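Side-chain contacts in ribosomal protein S2-related protein (Deinococcus radiodurans, PDB 2JH3), which binds a [4Fe-4S] cluster and resembles the chelatases in fold, consistent with a role as a sirohydrochlorin ferrochelatase, though its two additional domains are novel: residues S196-P199 / S200-A204; P391-S394 / T395-Q399; T402-R405 / V406-A409. All coordinates share one frame; numbering follows the deposited sequence.

Interaction 1 of 3, residues S196-P199 / S200-A204; sequences SEWP and SRVEA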
# COMPACT_ATOMS: atom_id res chain seq x y z
N SER A 196 40.05 7.79 7.36
CA SER A 196 40.86 6.56 7.49
C SER A 196 42.37 6.87 7.63
O SER A 196 43.14 6.01 7.99
CB SER A 196 40.56 5.63 6.32
OG SER A 196 41.07 6.18 5.14
N GLU A 197 42.77 8.13 7.45
CA GLU A 197 44.10 8.58 7.66
C GLU A 197 44.20 9.62 8.81
O GLU A 197 45.18 10.37 8.91
CB GLU A 197 44.57 9.24 6.36
CG GLU A 197 44.62 8.32 5.14
CD GLU A 197 45.80 7.36 5.21
OE1 GLU A 197 45.67 6.20 4.73
OE2 GLU A 197 46.86 7.77 5.74
N TRP A 198 43.22 9.67 9.69
CA TRP A 198 43.16 10.80 10.65
C TRP A 198 44.38 11.00 11.56
O TRP A 198 44.73 12.14 11.86
CB TRP A 198 41.87 10.76 11.52
CG TRP A 198 41.78 9.68 12.56
CD1 TRP A 198 41.10 8.49 12.46
CD2 TRP A 198 42.33 9.71 13.89
NE1 TRP A 198 41.23 7.75 13.62
CE2 TRP A 198 41.98 8.48 14.51
CE3 TRP A 198 43.16 10.60 14.58
CZ2 TRP A 198 42.42 8.13 15.81
CZ3 TRP A 198 43.58 10.26 15.85
CH2 TRP A 198 43.23 9.03 16.46
N PRO A 199 45.01 9.92 12.06
CA PRO A 199 46.18 10.15 12.92
C PRO A 199 47.37 10.88 12.22
O PRO A 199 48.20 11.47 12.90
CB PRO A 199 46.53 8.73 13.39
CG PRO A 199 45.28 7.90 13.12
CD PRO A 199 44.73 8.48 11.91
N SER A 200 47.41 10.88 10.88
CA SER A 200 48.38 11.68 10.11
C SER A 200 48.24 13.20 10.33
O SER A 200 49.14 13.98 9.94
CB SER A 200 48.22 11.42 8.62
OG SER A 200 47.07 12.04 8.07
N ARG A 201 47.13 13.61 10.96
CA ARG A 201 46.85 15.03 11.18
C ARG A 201 46.77 15.38 12.66
O ARG A 201 46.26 16.42 13.02
CB ARG A 201 45.56 15.42 10.45
CG ARG A 201 45.72 15.65 8.94
CD ARG A 201 46.72 16.84 8.65
NE ARG A 201 46.72 17.15 7.22
CZ ARG A 201 47.41 16.46 6.31
NH1 ARG A 201 48.19 15.46 6.71
NH2 ARG A 201 47.33 16.76 5.01
N VAL A 202 47.25 14.53 13.53
CA VAL A 202 47.11 14.79 14.96
C VAL A 202 48.47 14.64 15.58
O VAL A 202 49.12 13.59 15.42
CB VAL A 202 46.14 13.80 15.64
CG1 VAL A 202 46.19 13.88 17.17
CG2 VAL A 202 44.74 14.05 15.17
N GLU A 203 48.89 15.69 16.29
CA GLU A 203 50.16 15.73 16.99
C GLU A 203 50.00 15.81 18.51
O GLU A 203 50.98 15.68 19.24
CB GLU A 203 50.99 16.88 16.46
CG GLU A 203 51.53 16.60 15.05
CD GLU A 203 51.65 17.85 14.18
OE1 GLU A 203 52.10 18.91 14.71
OE2 GLU A 203 51.30 17.78 12.97
N ALA A 204 48.78 16.01 18.99
CA ALA A 204 48.48 15.90 20.41
C ALA A 204 48.33 14.44 20.84
O ALA A 204 48.23 13.53 20.00
CB ALA A 204 47.18 16.68 20.74
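The methyl CG2 of Val202 meets the benzene edge of Trp198, lying near the plane of the indole, 3.8 Å from CE3. With CG set between backbone N and carbonyl carbon (chi1 71°), the Trp198 ring folds back along its own chain, and CG of Pro199 sits 3.4 Å above the ring plane, over its centre. Proline suits this place, since its compact, conformationally restricted ring puts CG over the indole and it has no N-H to satisfy. This is the tight side of the turn: Trp198 is buried against Leu228 and Ala231 of helix 218-234 and Leu146 of strand 144-149. The segment is a run of 3-10 turns between strands 193-194 and 207-211 in the second CbiX region, a chelatase-type parallel sheet with helices packed on it. Successive i to i+3 bonds build it, among them Arg201 N to Trp198 O at 3.0 Å. The polar side begins at Glu197 O, which accepts both Ser200 N (3.0 Å) and Ser200 OG (2.7 Å); the hydroxyl can fold back to that carbonyl because chi1 is 75°. With an alanine in place of Ser200, Glu197 O would probably keep the bond from the backbone N-H but lose its second, shorter one. Looser is the Arg201 side chain, whose end leads away from the turn, while the carboxylate of Glu197 forms a salt bridge with Arg234 of helix 218-234.

Interaction 2 of 3, residues P391-S394 / T395-Q399; sequences PWMS and TARRQ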
# COMPACT_ATOMS: atom_id res chain seq x y z
N PRO A 391 1.19 22.18 -13.92
CA PRO A 391 1.21 21.06 -14.86
C PRO A 391 2.47 20.24 -14.77
O PRO A 391 3.50 20.78 -14.39
CB PRO A 391 1.24 21.77 -16.21
CG PRO A 391 1.70 23.02 -15.94
CD PRO A 391 1.25 23.45 -14.63
N TRP A 392 2.37 18.96 -15.09
CA TRP A 392 3.49 18.06 -15.03
C TRP A 392 4.76 18.61 -15.70
O TRP A 392 5.85 18.55 -15.12
CB TRP A 392 3.13 16.71 -15.66
CG TRP A 392 4.33 15.97 -16.00
CD1 TRP A 392 5.04 15.99 -17.22
CD2 TRP A 392 5.08 15.15 -15.12
NE1 TRP A 392 6.15 15.14 -17.11
CE2 TRP A 392 6.21 14.65 -15.85
CE3 TRP A 392 4.91 14.77 -13.80
CZ2 TRP A 392 7.12 13.82 -15.27
CZ3 TRP A 392 5.84 13.93 -13.25
CH2 TRP A 392 6.96 13.50 -13.96
N MET A 393 4.65 19.13 -16.92
CA MET A 393 5.89 19.49 -17.65
C MET A 393 6.67 20.62 -16.95
O MET A 393 7.89 20.69 -16.96
CB MET A 393 5.58 19.88 -19.10
CG MET A 393 6.54 19.19 -20.14
SD MET A 393 8.31 18.92 -19.64
CE MET A 393 8.47 17.19 -20.19
N SER A 394 5.95 21.52 -16.33
CA SER A 394 6.56 22.50 -15.50
C SER A 394 7.37 21.96 -14.24
O SER A 394 8.53 22.37 -13.99
CB SER A 394 5.46 23.49 -15.13
OG SER A 394 6.03 24.40 -14.28
N THR A 395 6.79 21.04 -13.47
CA THR A 395 7.56 20.32 -12.47
C THR A 395 8.77 19.66 -13.05
O THR A 395 9.87 19.80 -12.49
CB THR A 395 6.69 19.21 -11.82
OG1 THR A 395 5.47 19.78 -11.43
CG2 THR A 395 7.36 18.56 -10.60
N ALA A 396 8.60 18.85 -14.11
CA ALA A 396 9.68 18.06 -14.69
C ALA A 396 10.86 18.96 -15.13
O ALA A 396 12.02 18.62 -14.89
CB ALA A 396 9.17 17.24 -15.86
N ARG A 397 10.52 20.08 -15.76
CA ARG A 397 11.49 21.06 -16.26
C ARG A 397 12.32 21.74 -15.16
O ARG A 397 13.44 22.15 -15.44
CB ARG A 397 10.79 22.15 -17.04
CG ARG A 397 10.54 21.85 -18.46
CD ARG A 397 9.89 23.07 -19.11
NE ARG A 397 10.79 24.14 -19.54
CZ ARG A 397 11.66 24.06 -20.56
NH1 ARG A 397 11.85 22.91 -21.19
NH2 ARG A 397 12.40 25.12 -20.91
N ARG A 398 11.79 21.90 -13.94
CA ARG A 398 12.62 22.47 -12.87
C ARG A 398 13.79 21.56 -12.46
O ARG A 398 14.81 22.07 -11.92
CB ARG A 398 11.86 22.75 -11.58
CG ARG A 398 10.83 23.79 -11.67
CD ARG A 398 10.38 24.28 -10.26
NE ARG A 398 10.01 23.19 -9.36
CZ ARG A 398 8.78 22.69 -9.27
NH1 ARG A 398 7.80 23.18 -9.98
NH2 ARG A 398 8.54 21.69 -8.47
N GLN A 399 13.64 20.26 -12.68
CA GLN A 399 14.53 19.26 -12.11
C GLN A 399 15.86 19.18 -12.88
O GLN A 399 15.94 19.54 -14.08
CB GLN A 399 13.85 17.87 -12.03
CG GLN A 399 12.37 17.83 -11.50
CD GLN A 399 12.21 18.48 -10.17
OE1 GLN A 399 11.26 19.22 -9.96
NE2 GLN A 399 13.17 18.24 -9.26
O HOH W 1 7.47 25.44 -11.99
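Water 1 is held by two groups, Ser394 OG at 2.9 Å and Arg398 NH1 at 3.0 Å, and it accepts from the arginine in the plane of the guanidinium. The water joins two side chains four residues, about one helical turn, apart. A chi1 of 177° turns Ser394 OG away from its own N, to where the water can bridge to Arg398, while the Arg398 chain bends at chi3 and brings its end back towards the serine; a short hydroxyl and a long, flexible donor suit this spacing. The same guanidinium forms salt bridges to Glu87 and Glu452, and Glu452 also takes a hydrogen bond from Thr395 OG1. Beneath these side chains runs the i to i+4 ladder of helix 392-398, in which Ala396 N reaches Trp392 O at 2.9 Å, almost straight (172°). Pro391 occupies the N-cap, where proline's missing N-H costs the helix no i to i+4 bond. On another side of the helix, CB of Ala396 approaches the Trp392 indole obliquely, 3.9 Å from NE1; a small methyl allows the broad indole to lie close to the backbone. Trp392 also touches Trp431, which lines the cluster pocket, and its side chain is about 8 Å from the bound iron-sulfur cluster. Met393 SD lies 3.9 Å from Arg397 CG, on the exposed side. The two carboxylates probably balance the charges of Arg398 and the nearby Arg56 and hold the guanidinium in place, linking this cluster-domain helix to helix 78-88.

Interaction 3 of 3, residues T402-R405 / V406-A409; sequences TLAR and VQRA
A run of 3-10 turns between helices 392-398 and 411-422, in the iron-sulfur cluster binding domain, brings side chains three residues apart into contact. Three i to i+3 backbone bonds wind it: Val406 N to Leu403 O at 2.9 Å, Gln407 N to Ala404 O at 2.9 Å, and Arg408 N to Arg405 O at 3.1 Å. On the inner side Leu403 CD1 and Val406 CG1 meet loosely at 4.2 Å, their side chains running at a slant to each other. Val406 is buried and packs on Trp392 and Ala396, so a compact branched apolar residue fits where the turns lie against helix 392-398. The small CB of Ala404 lets the amide of Gln407 come close, with NE2 3.8 Å away; this NE2 donates a hydrogen bond to Ala396 O, joining the turns to the end of that helix. On the exposed side Arg408 CG sits 3.5 Å above one face of the Arg405 guanidinium, offset toward its rim. The Arg408 chain, bent at chi2 (-79°) and chi3, carries its aliphatic part across the neighbouring charged group, and the two guanidinium planes are 41° apart. Water 2 donates to Ala404 O and accepts a weak bond from Arg408 NE in the plane of that guanidinium. Arg405 NH1 and Arg408 NE are 4.5 Å apart, and the two like charges are likely to disfavour each other; contact of the Arg408 methylenes with the guanidinium face, together with hydration at the exposed surface, probably offsets this cost in part.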
# COMPACT_ATOMS: atom_id res chain seq x y z
N THR A 402 20.28 13.45 -11.96
CA THR A 402 19.66 12.20 -12.37
C THR A 402 18.13 12.35 -12.56
O THR A 402 17.53 11.72 -13.44
CB THR A 402 19.82 11.13 -11.30
OG1 THR A 402 19.15 11.56 -10.10
CG2 THR A 402 21.29 10.88 -11.02
N LEU A 403 17.50 13.21 -11.75
CA LEU A 403 16.06 13.46 -11.86
C LEU A 403 15.58 14.17 -13.13
O LEU A 403 14.40 14.09 -13.48
CB LEU A 403 15.56 14.30 -10.66
CG LEU A 403 14.14 14.08 -10.20
CD1 LEU A 403 13.72 12.61 -10.00
CD2 LEU A 403 13.96 14.83 -8.87
N ALA A 404 16.45 14.90 -13.82
CA ALA A 404 16.01 15.61 -15.04
C ALA A 404 15.50 14.66 -16.12
O ALA A 404 14.83 15.03 -17.05
CB ALA A 404 17.12 16.37 -15.61
N ARG A 405 15.96 13.44 -16.02
CA ARG A 405 15.50 12.35 -16.84
C ARG A 405 13.96 12.22 -16.87
O ARG A 405 13.41 11.70 -17.84
CB ARG A 405 16.13 11.07 -16.29
CG ARG A 405 16.50 10.07 -17.25
CD ARG A 405 17.75 10.42 -18.05
NE ARG A 405 17.61 9.73 -19.33
CZ ARG A 405 17.66 10.28 -20.54
NH1 ARG A 405 17.96 11.59 -20.75
NH2 ARG A 405 17.44 9.48 -21.57
N VAL A 406 13.25 12.73 -15.83
CA VAL A 406 11.76 12.76 -15.91
C VAL A 406 11.23 13.51 -17.13
O VAL A 406 10.13 13.26 -17.59
CB VAL A 406 11.07 13.35 -14.59
CG1 VAL A 406 11.37 12.45 -13.42
CG2 VAL A 406 11.47 14.74 -14.32
N GLN A 407 12.05 14.44 -17.63
CA GLN A 407 11.76 15.21 -18.83
C GLN A 407 11.56 14.39 -20.14
O GLN A 407 11.06 14.92 -21.13
CB GLN A 407 12.84 16.27 -19.05
CG GLN A 407 12.80 17.44 -18.08
CD GLN A 407 14.15 18.19 -17.92
OE1 GLN A 407 14.94 18.27 -18.86
NE2 GLN A 407 14.39 18.76 -16.73
N ARG A 408 11.93 13.14 -20.12
CA ARG A 408 11.86 12.26 -21.26
C ARG A 408 10.61 11.41 -21.24
O ARG A 408 10.29 10.79 -22.25
CB ARG A 408 13.07 11.29 -21.23
CG ARG A 408 14.42 11.92 -21.04
CD ARG A 408 15.03 12.56 -22.29
NE ARG A 408 14.52 13.90 -22.52
CZ ARG A 408 13.72 14.22 -23.53
NH1 ARG A 408 13.36 13.29 -24.44
NH2 ARG A 408 13.28 15.47 -23.63
N ALA A 409 9.93 11.33 -20.09
CA ALA A 409 8.72 10.52 -19.97
C ALA A 409 7.62 11.04 -20.89
O ALA A 409 7.35 12.24 -20.93
CB ALA A 409 8.23 10.48 -18.51
O HOH W 2 16.33 14.54 -19.83

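In the fold
From the N terminus, interaction 1 comes first: it closes a short turn between strands 193-194 and 207-211, in the second CbiX region. About 190 residues later interaction 2 winds up helix 392-398, and interaction 3 forms the 3-10 turns leading on to helix 411-422. The three follow in series, none nested or crossed. Interaction 1 stands alone, its centre about 47 Å from that of interaction 2 and about 43 Å from that of interaction 3. The latter two are neighbours within the iron-sulfur domain, with centres about 9 Å apart, and they touch directly; both also pack against helix 455-467, bringing consecutive elements of that domain together.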